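PDB 3BJ6: transcriptional regulator, MarR family, which probably binds DNA through a winged helix-turn-helix domain and regulates transcription, as MarR-family proteins do. Local coordinates for residues Leu64-Lys67 with Arg68-Ser72; Glu77-Ala81 with Gly82-Arg86. All coordinates share one frame; numbering follows the deposited sequence. Where two conformers were deposited one is given.

Contact 1: Leu64-Lys67 with Arg68-Ser72; sequences LQMK and RQYIS
The ring of Y70 is met at its edge by the selenomethionine M66, whose SE lies 3.6 Å from Y70 CE2 and 4.7 Å from the ring centroid, 74° off the ring normal. This is a Met-aromatic contact made beside the ring rather than over a face. With its CG anti to the backbone N (chi1 -171°), Y70 turns the CD2-CE2 side of the ring toward M66. A methionine, here as its selenium analogue, suits the place because its long unbranched chain can lay a polarisable atom against the ring edge. Were Y70 cut back to an alanine, M66 SE would probably lose its aromatic neighbour and the M66 chain would be freer to turn. The segment is the turn of the helix-turn-helix: Q65, at positive phi, is the C-prime residue of a Schellman motif closing helix 57-64, and K67 is the N-cap of helix 68-80. K67 O accepts I71 N at 3.1 Å, a nearly straight bond (173°) that starts the helix, while the extended lysine chain carries its charge outward. Beneath the turn, L64 CD1 approaches I71 CD1 at 3.9 Å. Apolar side chains suit this inner side: L64, M66 and I71 all touch I45 of helix 40-51. R19 of the second subunit hydrogen-bonds L64 O and Q65 O.

Contact 2: Glu77-Ala81 with Gly82-Arg86; sequences EVQRA and GLIER
V78 and L83 meet across a Schellman motif, the turn that ends helix 68-80 and delivers the chain to strand 84-87, the first strand of the winged helix's β-hairpin. L83 N reaches back to V78 O (2.8 Å, 162°), and G82 N bonds to Q79 O at 2.9 Å, approaching from well above the carbonyl plane. Glycine suits the position because its phi is positive and a side chain would run into A81 O. The two bonds satisfy carbonyls of the last helical turn and bring V78 CB to 4.2 Å from L83 CB, the apolar pair that commonly accompanies this motif.

The packing is tightest inside, where V78 CG2 meets I84 CD1 at 3.6 Å and also lies close to I84 CG1 and CG2. I84 has CG1 between the backbone N and the carbonyl carbon (chi1 72°), which carries the chain back against the helix, where CG1 also rests near Q79 CA. Branched aliphatic residues fill this buried angle well: V78 also touches I45, I84 reaches L46 and L49 of helix 40-51, and L83 packs on I107 of helix 102-123.

Toward solvent the contact thins. R80 points away, its long charged chain suited to the surface, and A81 is small enough for the exposed end of the helix; its CB comes no closer to the L83 side chain than 4.0 Å, at CG. Q79 and R86 merely pass each other, amide and guanidinium planes 77° apart; the glutamine stretches out until its OE1 lies 3.9 Å from R86 CB.

Both contacts belong to helix 68-80 and come in series along the chain: contact 1 forms the turn that leads into this helix, contact 2 the turn that leads out of it. Their centres are 16 Å apart and their nearest atoms about 5 Å apart, without touching. I45 of helix 40-51 is a shared neighbour, packing on residues of both. Helix 68-80 is in the place of the recognition helix of a MarR winged helix-turn-helix, so the two turns set its ends, one beside the second subunit, the other running into the antiparallel sheet of the wing. Contact 2 thus joins the end of the helix to the wing, while contact 1 joins its start to helix 57-64, the preceding helix of the helix-turn-helix.

Contact 1: Leu64-Lys67 with Arg68-Ser72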
# COMPACT_ATOMS: atom_id res chain seq x y z
N LEU A 64 -3.49 -2.88 -15.38
CA LEU A 64 -2.58 -3.02 -14.24
C LEU A 64 -2.31 -1.67 -13.54
O LEU A 64 -1.64 -1.64 -12.51
CB LEU A 64 -1.24 -3.61 -14.72
CG LEU A 64 -1.34 -4.99 -15.39
CD1 LEU A 64 0.01 -5.49 -15.87
CD2 LEU A 64 -1.93 -5.97 -14.42
N GLN A 65 -2.80 -0.58 -14.14
CA GLN A 65 -2.54 0.79 -13.65
C GLN A 65 -1.04 1.05 -13.49
O GLN A 65 -0.56 1.48 -12.43
CB GLN A 65 -3.33 1.08 -12.36
CG GLN A 65 -4.85 1.10 -12.59
CD GLN A 65 -5.65 1.62 -11.40
OE1 GLN A 65 -5.77 0.96 -10.34
NE2 GLN A 65 -6.23 2.82 -11.57
N MSE A 66 -0.29 0.74 -14.55
CA MSE A 66 1.14 0.91 -14.58
C MSE A 66 1.52 1.81 -15.79
O MSE A 66 0.81 1.85 -16.78
CB MSE A 66 1.84 -0.46 -14.67
CG MSE A 66 1.92 -1.21 -13.33
SE MSE A 66 2.49 -3.10 -13.47
CE MSE A 66 3.24 -3.06 -15.21
N LYS A 67 2.63 2.51 -15.66
CA LYS A 67 3.11 3.43 -16.68
C LYS A 67 3.60 2.68 -17.91
O LYS A 67 4.07 1.55 -17.81
CB LYS A 67 4.24 4.29 -16.09
CG LYS A 67 3.73 5.26 -14.99
CD LYS A 67 4.86 6.09 -14.37
CE LYS A 67 4.28 7.13 -13.41
NZ LYS A 67 5.37 7.78 -12.62
N ARG A 68 3.51 3.32 -19.07
CA ARG A 68 3.85 2.62 -20.28
C ARG A 68 5.33 2.17 -20.26
O ARG A 68 5.66 1.11 -20.78
CB ARG A 68 3.53 3.48 -21.50
CG ARG A 68 4.67 4.26 -22.00
CD ARG A 68 4.84 4.02 -23.45
NE ARG A 68 4.62 5.27 -24.14
CZ ARG A 68 5.11 5.58 -25.34
NH1 ARG A 68 5.87 4.72 -26.03
NH2 ARG A 68 4.84 6.77 -25.84
N GLN A 69 6.21 2.98 -19.66
CA GLN A 69 7.65 2.69 -19.62
C GLN A 69 7.90 1.38 -18.86
O GLN A 69 8.73 0.55 -19.26
CB GLN A 69 8.39 3.85 -18.95
CG GLN A 69 9.85 3.61 -18.60
CD GLN A 69 10.49 4.78 -17.86
OE1 GLN A 69 10.83 5.81 -18.47
NE2 GLN A 69 10.66 4.64 -16.55
N TYR A 70 7.17 1.22 -17.77
CA TYR A 70 7.29 0.04 -16.93
C TYR A 70 6.78 -1.21 -17.67
O TYR A 70 7.43 -2.25 -17.67
CB TYR A 70 6.52 0.27 -15.62
CG TYR A 70 6.78 -0.82 -14.61
CD1 TYR A 70 7.99 -0.86 -13.91
CD2 TYR A 70 5.84 -1.83 -14.38
CE1 TYR A 70 8.25 -1.89 -12.97
CE2 TYR A 70 6.09 -2.87 -13.44
CZ TYR A 70 7.30 -2.88 -12.75
OH TYR A 70 7.56 -3.89 -11.83
N ILE A 71 5.61 -1.10 -18.28
CA ILE A 71 5.00 -2.19 -19.07
C ILE A 71 5.93 -2.60 -20.23
O ILE A 71 6.14 -3.79 -20.48
CB ILE A 71 3.63 -1.77 -19.65
CG1 ILE A 71 2.60 -1.55 -18.54
CG2 ILE A 71 3.13 -2.82 -20.69
CD1 ILE A 71 2.12 -2.83 -17.81
N SER A 72 6.51 -1.60 -20.89
CA SER A 72 7.42 -1.84 -22.02
C SER A 72 8.68 -2.60 -21.59
O SER A 72 9.15 -3.49 -22.29
CB SER A 72 7.83 -0.51 -22.67
OG SER A 72 6.81 -0.06 -23.53

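Contact 2: Glu77-Ala81 with Gly82-Arg86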
# COMPACT_ATOMS: atom_id res chain seq x y z
N GLU A 77 11.39 -8.17 -21.17
CA GLU A 77 12.00 -9.19 -20.32
C GLU A 77 11.31 -10.54 -20.49
O GLU A 77 11.97 -11.57 -20.67
CB GLU A 77 11.96 -8.74 -18.87
CG GLU A 77 12.83 -7.52 -18.54
CD GLU A 77 12.60 -7.00 -17.11
OE1 GLU A 77 11.75 -7.55 -16.36
OE2 GLU A 77 13.28 -6.02 -16.71
N VAL A 78 9.98 -10.55 -20.44
CA VAL A 78 9.27 -11.84 -20.54
C VAL A 78 9.30 -12.41 -21.96
O VAL A 78 9.30 -13.62 -22.14
CB VAL A 78 7.83 -11.82 -19.93
CG1 VAL A 78 7.92 -11.52 -18.40
CG2 VAL A 78 6.92 -10.80 -20.61
N GLN A 79 9.37 -11.54 -22.96
CA GLN A 79 9.44 -12.02 -24.32
C GLN A 79 10.81 -12.63 -24.60
O GLN A 79 10.91 -13.69 -25.20
CB GLN A 79 9.15 -10.89 -25.30
CG GLN A 79 8.99 -11.37 -26.72
CD GLN A 79 8.63 -10.22 -27.66
OE1 GLN A 79 8.01 -10.44 -28.68
NE2 GLN A 79 9.05 -8.99 -27.30
N ARG A 80 11.85 -11.95 -24.15
CA ARG A 80 13.21 -12.44 -24.24
C ARG A 80 13.34 -13.78 -23.50
O ARG A 80 14.09 -14.65 -23.93
CB ARG A 80 14.14 -11.38 -23.60
CG ARG A 80 15.62 -11.71 -23.69
CD ARG A 80 16.56 -10.58 -23.16
NE ARG A 80 15.98 -9.23 -23.21
CZ ARG A 80 15.82 -8.44 -22.13
NH1 ARG A 80 16.19 -8.89 -20.92
NH2 ARG A 80 15.29 -7.21 -22.26
N ALA A 81 12.60 -13.95 -22.41
CA ALA A 81 12.65 -15.22 -21.65
C ALA A 81 11.77 -16.31 -22.28
O ALA A 81 11.72 -17.45 -21.80
CB ALA A 81 12.29 -15.01 -20.16
N GLY A 82 11.09 -15.97 -23.37
CA GLY A 82 10.25 -16.94 -24.08
C GLY A 82 8.92 -17.24 -23.40
O GLY A 82 8.34 -18.33 -23.58
N LEU A 83 8.41 -16.28 -22.62
CA LEU A 83 7.19 -16.49 -21.82
C LEU A 83 5.94 -15.87 -22.43
O LEU A 83 4.81 -16.22 -22.05
CB LEU A 83 7.39 -15.98 -20.38
CG LEU A 83 8.66 -16.49 -19.67
CD1 LEU A 83 8.77 -15.92 -18.24
CD2 LEU A 83 8.65 -18.04 -19.62
N ILE A 84 6.13 -14.92 -23.34
CA ILE A 84 5.04 -14.36 -24.13
C ILE A 84 5.51 -14.30 -25.58
O ILE A 84 6.70 -14.36 -25.86
CB ILE A 84 4.59 -12.95 -23.63
CG1 ILE A 84 5.63 -11.86 -23.98
CG2 ILE A 84 4.24 -12.99 -22.11
CD1 ILE A 84 5.10 -10.38 -23.74
N GLU A 85 4.56 -14.15 -26.49
CA GLU A 85 4.85 -13.95 -27.90
C GLU A 85 3.95 -12.83 -28.42
O GLU A 85 2.89 -12.53 -27.83
CB GLU A 85 4.62 -15.24 -28.68
CG GLU A 85 3.14 -15.61 -28.73
CD GLU A 85 2.89 -16.96 -29.39
OE1 GLU A 85 1.97 -17.05 -30.21
OE2 GLU A 85 3.63 -17.92 -29.10
N ARG A 86 4.39 -12.19 -29.48
CA ARG A 86 3.64 -11.11 -30.12
C ARG A 86 3.04 -11.69 -31.40
O ARG A 86 3.74 -12.36 -32.16
CB ARG A 86 4.52 -9.87 -30.40
CG ARG A 86 3.79 -8.71 -31.13
CD ARG A 86 4.75 -7.57 -31.61
NE ARG A 86 5.86 -8.10 -32.45
CZ ARG A 86 5.76 -8.41 -33.74
NH1 ARG A 86 4.61 -8.26 -34.39
NH2 ARG A 86 6.81 -8.88 -34.37